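Local coordinates for protein aminoacyl-histidine dipeptidase (Vibrio alginolyticus, PDB 3MRU) that probably hydrolyses dipeptides, including aminoacyl-histidine substrates, as a zinc-dependent metallopeptidase of the M20C family, at residues A[194-199]-A[360-365]; A[198-203]-A[312-317]; A[236-241]-A[282-287]. One frame throughout, in Å; residues are numbered along the deposited sequence.

Contact 1: A[194-199]-A[360-365]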
loop_
_atom_site.group_PDB
_atom_site.type_symbol
_atom_site.label_atom_id
_atom_site.label_comp_id
_atom_site.label_asym_id
_atom_site.label_seq_id
_atom_site.Cartn_x
_atom_site.Cartn_y
_atom_site.Cartn_z
ATOM N N PHE A 194 -22.018 5.052 16.077
ATOM C CA PHE A 194 -22.816 5.101 17.305
ATOM C C PHE A 194 -23.977 6.072 17.157
ATOM O O PHE A 194 -23.803 7.198 16.668
ATOM C CB PHE A 194 -21.947 5.506 18.509
ATOM C CG PHE A 194 -20.934 4.468 18.888
ATOM C CD1 PHE A 194 -19.703 4.404 18.232
ATOM C CD2 PHE A 194 -21.215 3.545 19.877
ATOM C CE1 PHE A 194 -18.788 3.443 18.541
ATOM C CE2 PHE A 194 -20.290 2.577 20.209
ATOM C CZ PHE A 194 -19.082 2.520 19.534
ATOM N N ASP A 195 -25.166 5.643 17.564
ATOM C CA ASP A 195 -26.295 6.542 17.480
ATOM C C ASP A 195 -26.600 7.183 18.828
ATOM O O ASP A 195 -27.385 6.649 19.637
ATOM C CB ASP A 195 -27.494 5.868 16.820
ATOM C CG ASP A 195 -27.509 6.076 15.311
ATOM O OD1 ASP A 195 -27.270 7.230 14.854
ATOM O OD2 ASP A 195 -27.749 5.089 14.578
ATOM N N ILE A 196 -25.969 8.341 19.042
ATOM C CA ILE A 196 -25.992 9.015 20.338
ATOM C C ILE A 196 -26.962 10.173 20.437
ATOM O O ILE A 196 -27.227 10.886 19.453
ATOM C CB ILE A 196 -24.587 9.511 20.814
ATOM C CG1 ILE A 196 -24.060 10.659 19.950
ATOM C CG2 ILE A 196 -23.593 8.362 20.845
ATOM C CD1 ILE A 196 -22.905 11.450 20.562
ATOM N N THR A 197 -27.467 10.326 21.664
ATOM C CA THR A 197 -28.313 11.451 22.083
ATOM C C THR A 197 -27.642 12.240 23.226
ATOM O O THR A 197 -26.811 11.697 23.973
ATOM C CB THR A 197 -29.704 10.964 22.526
ATOM O OG1 THR A 197 -29.554 10.021 23.598
ATOM C CG2 THR A 197 -30.424 10.309 21.352
ATOM N N ARG A 198 -28.011 13.510 23.362
ATOM C CA ARG A 198 -27.312 14.402 24.266
ATOM C C ARG A 198 -28.164 15.053 25.335
ATOM O O ARG A 198 -29.275 15.510 25.070
ATOM C CB ARG A 198 -26.619 15.478 23.467
ATOM C CG ARG A 198 -25.411 14.970 22.778
ATOM C CD ARG A 198 -24.853 16.033 21.930
ATOM N NE ARG A 198 -23.405 15.946 21.941
ATOM C CZ ARG A 198 -22.685 15.404 20.972
ATOM N NH1 ARG A 198 -21.368 15.386 21.082
ATOM N NH2 ARG A 198 -23.283 14.890 19.900
ATOM N N ASP A 199 -27.617 15.091 26.549
ATOM C CA ASP A 199 -28.217 15.790 27.681
ATOM C C ASP A 199 -27.332 16.952 28.072
ATOM O O ASP A 199 -26.104 16.851 27.996
ATOM C CB ASP A 199 -28.418 14.833 28.845
ATOM C CG ASP A 199 -29.394 13.720 28.505
ATOM O OD1 ASP A 199 -29.550 12.801 29.340
ATOM O OD2 ASP A 199 -30.013 13.757 27.404
ATOM N N ASN A 360 -25.358 13.659 17.522
ATOM C CA ASN A 360 -26.102 12.386 17.321
ATOM C C ASN A 360 -25.357 11.209 16.691
ATOM O O ASN A 360 -25.936 10.133 16.533
ATOM C CB ASN A 360 -27.421 12.616 16.571
ATOM C CG ASN A 360 -28.349 13.562 17.310
ATOM O OD1 ASN A 360 -28.872 13.225 18.384
ATOM N ND2 ASN A 360 -28.552 14.760 16.747
ATOM N N LYS A 361 -24.083 11.406 16.351
ATOM C CA LYS A 361 -23.292 10.374 15.701
ATOM C C LYS A 361 -21.826 10.480 16.086
ATOM O O LYS A 361 -21.192 11.529 15.944
ATOM C CB LYS A 361 -23.436 10.496 14.187
ATOM C CG LYS A 361 -23.180 9.250 13.356
ATOM C CD LYS A 361 -23.200 9.684 11.882
ATOM C CE LYS A 361 -23.060 8.525 10.913
ATOM N NZ LYS A 361 -24.278 7.660 10.958
ATOM N N VAL A 362 -21.311 9.369 16.596
ATOM C CA VAL A 362 -19.885 9.154 16.787
ATOM C C VAL A 362 -19.486 8.034 15.860
ATOM O O VAL A 362 -20.131 6.987 15.816
ATOM C CB VAL A 362 -19.562 8.709 18.201
ATOM C CG1 VAL A 362 -18.073 8.789 18.446
ATOM C CG2 VAL A 362 -20.278 9.581 19.177
ATOM N N THR A 363 -18.412 8.263 15.122
ATOM C CA THR A 363 -17.993 7.324 14.106
ATOM C C THR A 363 -16.503 7.024 14.203
ATOM O O THR A 363 -15.657 7.925 14.180
ATOM C CB THR A 363 -18.435 7.795 12.693
ATOM O OG1 THR A 363 -17.554 7.253 11.696
ATOM C CG2 THR A 363 -18.512 9.360 12.609
ATOM N N VAL A 364 -16.210 5.735 14.333
ATOM C CA VAL A 364 -14.871 5.239 14.567
ATOM C C VAL A 364 -14.432 4.507 13.317
ATOM O O VAL A 364 -15.033 3.516 12.950
ATOM C CB VAL A 364 -14.833 4.270 15.796
ATOM C CG1 VAL A 364 -13.403 3.863 16.137
ATOM C CG2 VAL A 364 -15.516 4.901 17.036
ATOM N N LEU A 365 -13.390 5.001 12.658
ATOM C CA LEU A 365 -12.901 4.408 11.410
ATOM C C LEU A 365 -11.545 3.756 11.559
ATOM O O LEU A 365 -10.621 4.330 12.164
ATOM C CB LEU A 365 -12.771 5.478 10.332
ATOM C CG LEU A 365 -13.868 5.753 9.319
ATOM C CD1 LEU A 365 -15.210 6.008 9.978
ATOM C CD2 LEU A 365 -13.429 6.944 8.499
#
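Phe-194 and Val-362 form an antiparallel hydrogen-bonded pair, with CA atoms 5.0 Å apart, where the end of strand 181-199 runs beside the start of strand 361-370. Phe-194 N gives a 2.7 Å bond to Val-362 O. The return bond from Val-362 N to Phe-194 O is weak. Further along, Ile-196 N bonds to Asn-360 O at 3.1 Å, from 65° above the carbonyl plane.

Phe-194 and Val-362 point to the same face of the sheet. Val-362 O lies in plane at the edge of the Phe-194 ring. The ring crosses Val-364 at an angle, with CE1 3.9 Å from Val-364 CG2. With chi1 of Ile-196 at 69°, its CG1 rests on Asn-360 C and Lys-361 N. Its chi2 then carries CD1 to Val-362 CG2, 3.5 Å away. On the other face, Asp-195 OD1 and Lys-361 NZ remain 4.9 Å apart, so any attraction is probably modest. Arg-198 NE is held by Gln-314 O, and its NH2 bonds to Glu-358 O, beside the turn that joins strands 346-358 and 361-370. Both strands belong to the large mixed sheet. Phe-324 of helix 318-330 covers the face bearing Phe-194 and Val-362, meeting the Phe-194 ring edge-to-face, as in a two-layer alpha/beta sandwich.

Contact 2: A[198-203]-A[312-317]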
loop_
_atom_site.group_PDB
_atom_site.type_symbol
_atom_site.label_atom_id
_atom_site.label_comp_id
_atom_site.label_asym_id
_atom_site.label_seq_id
_atom_site.Cartn_x
_atom_site.Cartn_y
_atom_site.Cartn_z
ATOM N N ARG A 198 -28.011 13.510 23.362
ATOM C CA ARG A 198 -27.312 14.402 24.266
ATOM C C ARG A 198 -28.164 15.053 25.335
ATOM O O ARG A 198 -29.275 15.510 25.070
ATOM C CB ARG A 198 -26.619 15.478 23.467
ATOM C CG ARG A 198 -25.411 14.970 22.778
ATOM C CD ARG A 198 -24.853 16.033 21.930
ATOM N NE ARG A 198 -23.405 15.946 21.941
ATOM C CZ ARG A 198 -22.685 15.404 20.972
ATOM N NH1 ARG A 198 -21.368 15.386 21.082
ATOM N NH2 ARG A 198 -23.283 14.890 19.900
ATOM N N ASP A 199 -27.617 15.091 26.549
ATOM C CA ASP A 199 -28.217 15.790 27.681
ATOM C C ASP A 199 -27.332 16.952 28.072
ATOM O O ASP A 199 -26.104 16.851 27.996
ATOM C CB ASP A 199 -28.418 14.833 28.845
ATOM C CG ASP A 199 -29.394 13.720 28.505
ATOM O OD1 ASP A 199 -29.550 12.801 29.340
ATOM O OD2 ASP A 199 -30.013 13.757 27.404
ATOM N N ALA A 200 -27.959 18.056 28.468
ATOM C CA ALA A 200 -27.241 19.303 28.749
ATOM C C ALA A 200 -26.298 19.213 29.949
ATOM O O ALA A 200 -26.529 18.465 30.913
ATOM C CB ALA A 200 -28.213 20.479 28.910
ATOM N N ILE A 201 -25.229 19.991 29.835
ATOM C CA ILE A 201 -24.180 20.184 30.826
ATOM C C ILE A 201 -24.736 20.563 32.202
ATOM O O ILE A 201 -25.351 21.619 32.339
ATOM C CB ILE A 201 -23.264 21.341 30.357
ATOM C CG1 ILE A 201 -23.387 21.561 28.830
ATOM C CG2 ILE A 201 -21.826 21.135 30.836
ATOM C CD1 ILE A 201 -22.993 20.333 27.969
ATOM N N PRO A 202 -24.509 19.725 33.232
ATOM C CA PRO A 202 -25.092 20.092 34.537
ATOM C C PRO A 202 -24.396 21.299 35.216
ATOM O O PRO A 202 -23.244 21.633 34.889
ATOM C CB PRO A 202 -24.981 18.800 35.366
ATOM C CG PRO A 202 -23.877 18.012 34.715
ATOM C CD PRO A 202 -23.744 18.462 33.282
ATOM N N ALA A 203 -25.117 21.939 36.142
ATOM C CA ALA A 203 -24.706 23.203 36.742
ATOM C C ALA A 203 -23.278 23.169 37.278
ATOM O O ALA A 203 -22.884 22.238 37.999
ATOM C CB ALA A 203 -25.680 23.598 37.845
ATOM N N ASP A 312 -21.286 25.509 25.013
ATOM C CA ASP A 312 -22.391 24.543 24.953
ATOM C C ASP A 312 -22.728 24.190 23.487
ATOM O O ASP A 312 -22.845 25.091 22.649
ATOM C CB ASP A 312 -23.619 25.008 25.785
ATOM C CG ASP A 312 -24.849 25.354 24.931
ATOM O OD1 ASP A 312 -25.305 24.491 24.140
ATOM O OD2 ASP A 312 -25.384 26.484 25.082
ATOM N N ALA A 313 -22.836 22.898 23.152
ATOM C CA ALA A 313 -22.524 21.741 24.019
ATOM C C ALA A 313 -23.503 20.609 23.844
ATOM O O ALA A 313 -23.616 20.053 22.755
ATOM C CB ALA A 313 -22.447 22.110 25.489
ATOM N N GLN A 314 -24.219 20.288 24.922
ATOM C CA GLN A 314 -24.991 19.061 25.002
ATOM C C GLN A 314 -24.020 17.883 25.122
ATOM O O GLN A 314 -23.417 17.441 24.144
ATOM C CB GLN A 314 -25.936 18.909 23.798
ATOM C CG GLN A 314 -27.149 19.822 23.836
ATOM C CD GLN A 314 -28.020 19.529 25.043
ATOM O OE1 GLN A 314 -28.206 18.369 25.429
ATOM N NE2 GLN A 314 -28.544 20.583 25.661
ATOM N N VAL A 315 -23.847 17.408 26.349
ATOM C CA VAL A 315 -22.977 16.273 26.638
ATOM C C VAL A 315 -23.632 14.954 26.161
ATOM O O VAL A 315 -24.854 14.876 26.062
ATOM C CB VAL A 315 -22.655 16.253 28.153
ATOM C CG1 VAL A 315 -22.306 14.869 28.625
ATOM C CG2 VAL A 315 -21.522 17.219 28.450
ATOM N N PHE A 316 -22.817 13.943 25.839
ATOM C CA PHE A 316 -23.298 12.585 25.586
ATOM C C PHE A 316 -24.159 12.134 26.724
ATOM O O PHE A 316 -23.781 12.312 27.879
ATOM C CB PHE A 316 -22.134 11.611 25.607
ATOM C CG PHE A 316 -21.370 11.532 24.341
ATOM C CD1 PHE A 316 -20.892 12.680 23.719
ATOM C CD2 PHE A 316 -21.079 10.301 23.794
ATOM C CE1 PHE A 316 -20.156 12.595 22.562
ATOM C CE2 PHE A 316 -20.345 10.214 22.641
ATOM C CZ PHE A 316 -19.877 11.362 22.023
ATOM N N ALA A 317 -25.280 11.499 26.421
ATOM C CA ALA A 317 -25.992 10.771 27.457
ATOM C C ALA A 317 -25.014 9.818 28.144
ATOM O O ALA A 317 -23.982 9.463 27.575
ATOM C CB ALA A 317 -27.146 10.002 26.862
#
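Asp-199 and Val-315 form an antiparallel hydrogen-bonded pair, flanked by the non-hydrogen-bonded pair of Arg-198 and Phe-316. Asp-199 N gives a 2.8 Å bond to Val-315 O. The bond back from Val-315 N to Asp-199 O is weak. The CB atoms of Asp-199 and Val-315 lie on the same face. The Arg-198 and Phe-316 side chains set off in different directions, though their ends meet again.

The Arg-198 side chain crosses that of Gln-314 at a slant, with the two CB atoms 3.5 Å apart. Its NE donates to Gln-314 O at 2.7 Å. The acceptor lies close to the guanidinium plane, but NE is tilted 30° from the carbonyl plane. The short strand 315-316 pairs with the end of strand 181-199 as a small antiparallel bridge, and Ala-317 follows directly as N-cap of helix 318-330.

The Arg-198 guanidinium also touches an aromatic ring. NH1 comes within 3.4 Å of Phe-316 CE1, with the two planes turned 76° apart. NH1 has a weak hydrogen bond to Val-251 O as well. Beyond the bridge, Ile-201 reaches back to the partner segment. Its CD1, whose exact placement is doubtful, lies near Val-315 CG2. Ala-271 of strand 266-273 touches both Ile-201 and Val-315.

Contact 3: A[236-241]-A[282-287]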
loop_
_atom_site.group_PDB
_atom_site.type_symbol
_atom_site.label_atom_id
_atom_site.label_comp_id
_atom_site.label_asym_id
_atom_site.label_seq_id
_atom_site.Cartn_x
_atom_site.Cartn_y
_atom_site.Cartn_z
ATOM N N GLY A 236 -8.511 7.269 24.934
ATOM C CA GLY A 236 -9.614 6.427 25.312
ATOM C C GLY A 236 -9.246 5.740 26.603
ATOM O O GLY A 236 -10.057 5.640 27.514
ATOM N N ARG A 237 -7.996 5.275 26.667
ATOM C CA ARG A 237 -7.481 4.508 27.793
ATOM C C ARG A 237 -7.617 5.342 29.043
ATOM O O ARG A 237 -7.928 4.817 30.128
ATOM C CB ARG A 237 -6.016 4.176 27.567
ATOM C CG ARG A 237 -5.531 2.912 28.254
ATOM C CD ARG A 237 -4.040 3.060 28.645
ATOM N NE ARG A 237 -3.081 2.988 27.522
ATOM C CZ ARG A 237 -1.750 2.974 27.657
ATOM N NH1 ARG A 237 -1.175 3.015 28.864
ATOM N NH2 ARG A 237 -0.984 2.906 26.576
ATOM N N PHE A 238 -7.407 6.651 28.880
ATOM C CA PHE A 238 -7.521 7.582 29.989
ATOM C C PHE A 238 -8.943 7.685 30.511
ATOM O O PHE A 238 -9.183 7.514 31.706
ATOM C CB PHE A 238 -6.985 8.955 29.611
ATOM C CG PHE A 238 -7.094 9.965 30.723
ATOM C CD1 PHE A 238 -6.361 9.806 31.905
ATOM C CD2 PHE A 238 -7.928 11.077 30.595
ATOM C CE1 PHE A 238 -6.463 10.734 32.940
ATOM C CE2 PHE A 238 -8.038 12.012 31.620
ATOM C CZ PHE A 238 -7.306 11.842 32.801
ATOM N N LEU A 239 -9.886 7.942 29.617
ATOM C CA LEU A 239 -11.287 8.058 30.011
ATOM C C LEU A 239 -11.837 6.739 30.537
ATOM O O LEU A 239 -12.730 6.715 31.383
ATOM C CB LEU A 239 -12.142 8.527 28.836
ATOM C CG LEU A 239 -11.660 9.658 27.937
ATOM C CD1 LEU A 239 -12.469 9.684 26.657
ATOM C CD2 LEU A 239 -11.729 10.977 28.664
ATOM N N ALA A 240 -11.299 5.641 30.022
ATOM C CA ALA A 240 -11.771 4.325 30.385
ATOM C C ALA A 240 -11.650 4.137 31.886
ATOM O O ALA A 240 -12.659 4.059 32.589
ATOM C CB ALA A 240 -10.994 3.273 29.643
ATOM N N GLY A 241 -10.417 4.128 32.384
ATOM C CA GLY A 241 -10.166 3.793 33.781
ATOM C C GLY A 241 -10.645 4.857 34.738
ATOM O O GLY A 241 -10.938 4.557 35.905
ATOM N N GLU A 282 -4.195 17.156 37.426
ATOM C CA GLU A 282 -3.112 16.381 38.014
ATOM C C GLU A 282 -3.080 14.940 37.516
ATOM O O GLU A 282 -2.006 14.425 37.159
ATOM C CB GLU A 282 -3.160 16.399 39.535
ATOM C CG GLU A 282 -1.785 16.091 40.133
ATOM C CD GLU A 282 -1.817 16.001 41.641
ATOM O OE1 GLU A 282 -0.916 15.345 42.208
ATOM O OE2 GLU A 282 -2.746 16.581 42.259
ATOM N N LEU A 283 -4.253 14.298 37.509
ATOM C CA LEU A 283 -4.404 12.948 36.966
ATOM C C LEU A 283 -3.930 12.874 35.510
ATOM O O LEU A 283 -3.318 11.881 35.092
ATOM C CB LEU A 283 -5.857 12.456 37.103
ATOM C CG LEU A 283 -6.199 11.550 38.304
ATOM C CD1 LEU A 283 -7.702 11.241 38.409
ATOM C CD2 LEU A 283 -5.393 10.244 38.292
ATOM N N PHE A 284 -4.189 13.947 34.765
ATOM C CA PHE A 284 -3.917 13.978 33.344
ATOM C C PHE A 284 -2.458 14.223 33.084
ATOM O O PHE A 284 -1.894 13.691 32.112
ATOM C CB PHE A 284 -4.750 15.047 32.658
ATOM C CG PHE A 284 -4.631 15.023 31.180
ATOM C CD1 PHE A 284 -5.249 14.020 30.439
ATOM C CD2 PHE A 284 -3.891 15.996 30.522
ATOM C CE1 PHE A 284 -5.138 13.992 29.057
ATOM C CE2 PHE A 284 -3.771 15.984 29.142
ATOM C CZ PHE A 284 -4.396 14.983 28.401
ATOM N N ASN A 285 -1.868 15.048 33.950
ATOM C CA ASN A 285 -0.418 15.280 33.964
ATOM C C ASN A 285 0.350 14.069 34.439
ATOM O O ASN A 285 1.398 13.710 33.875
ATOM C CB ASN A 285 -0.053 16.430 34.899
ATOM C CG ASN A 285 0.053 17.728 34.174
ATOM O OD1 ASN A 285 0.483 17.768 33.017
ATOM N ND2 ASN A 285 -0.355 18.805 34.833
ATOM N N TYR A 286 -0.193 13.444 35.481
ATOM C CA TYR A 286 0.281 12.156 35.896
ATOM C C TYR A 286 0.246 11.259 34.662
ATOM O O TYR A 286 1.302 10.907 34.115
ATOM C CB TYR A 286 -0.602 11.602 37.012
ATOM C CG TYR A 286 0.084 10.477 37.719
ATOM C CD1 TYR A 286 1.466 10.324 37.588
ATOM C CD2 TYR A 286 -0.618 9.567 38.521
ATOM C CE1 TYR A 286 2.143 9.298 38.210
ATOM C CE2 TYR A 286 0.060 8.520 39.169
ATOM C CZ TYR A 286 1.453 8.406 39.000
ATOM O OH TYR A 286 2.205 7.426 39.596
ATOM N N TYR A 287 -0.972 10.955 34.203
ATOM C CA TYR A 287 -1.187 10.106 33.048
ATOM C C TYR A 287 -0.213 10.389 31.927
ATOM O O TYR A 287 0.414 9.470 31.419
ATOM C CB TYR A 287 -2.627 10.196 32.534
ATOM C CG TYR A 287 -2.892 9.299 31.332
ATOM C CD1 TYR A 287 -3.190 9.842 30.085
ATOM C CD2 TYR A 287 -2.816 7.904 31.443
ATOM C CE1 TYR A 287 -3.411 9.022 28.980
ATOM C CE2 TYR A 287 -3.035 7.084 30.347
ATOM C CZ TYR A 287 -3.333 7.654 29.124
ATOM O OH TYR A 287 -3.548 6.851 28.040
#
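Phe-238, Phe-284 and Tyr-287 form an aromatic cluster between helices 231-242 and 277-295 of the M20 dimerisation region. The local axes approach to 11.6 Å, with 132° between their N-to-C directions. No hydrogen bond joins the two segments, so the contact is made by packing.

Phe-238 is the centre of it. Its CG is anti to the backbone N (chi1 179°), and the ring reaches across to the other helix. There it meets two aromatic residues. Phe-284 presents its edge to a face of the Phe-238 ring. The centroids are 5.3 Å apart and the planes 73° apart, a T-shaped pair. Phe-284 CD1 does the touching, 3.6 Å from Phe-238 CE2, and sits toward the rim of the ring.

Tyr-287 meets the same phenylalanine differently. Phe-238 CB lies over the tyrosine face in a CH-pi contact, 4.0 Å from the centroid of the Tyr-287 ring. Phe-238 CD1 lies over that face too, 3.6 Å from Tyr-287 CG. The two ring planes themselves are oblique to each other.

The tyrosine hydroxyl goes on to Arg-237, the residue before Phe-238. Tyr-287 OH is 3.7 Å from Arg-237 CB and lies over one face of the guanidinium. That hydroxyl has a weak hydrogen bond with Leu-234 O. Arg-237 NH1 makes a salt bridge with Glu-294, so it ties its helix to a later turn of helix 277-295. Leu-210 of strand 205-213 touches both Phe-238 and Phe-284 and connects the cluster to the sheet.

Strands 205-213, 249-255, 266-273 and 303-308 and the two helices follow one another in the order beta-alpha-beta-beta-alpha-beta. Two helices packed together on such a sheet are characteristic of the ferredoxin-like alpha/beta sandwich.

How the contacts relate
Contacts 1 and 2 are consecutive pairings of strand 181-199 and share Arg-198 and Asp-199. They touch directly: Phe-316 CZ packs on Ile-196 CD1 and Val-362 CG2, and Thr-197 O lies 2.9 Å from Ala-317 N, a probable hydrogen bond. Both rest on backbone bonds within one sheet, with the Arg-198 guanidinium adding polar links. Contact 3 has no hydrogen bond between its segments and rests on ring packing in the helical layer. It lies about 22 Å from contact 1 and 21 Å from contact 2, centre to centre, nested in sequence inside the loops both close. None is wholly core: each mixes buried and partly exposed side chains. All lie away from the zinc sites.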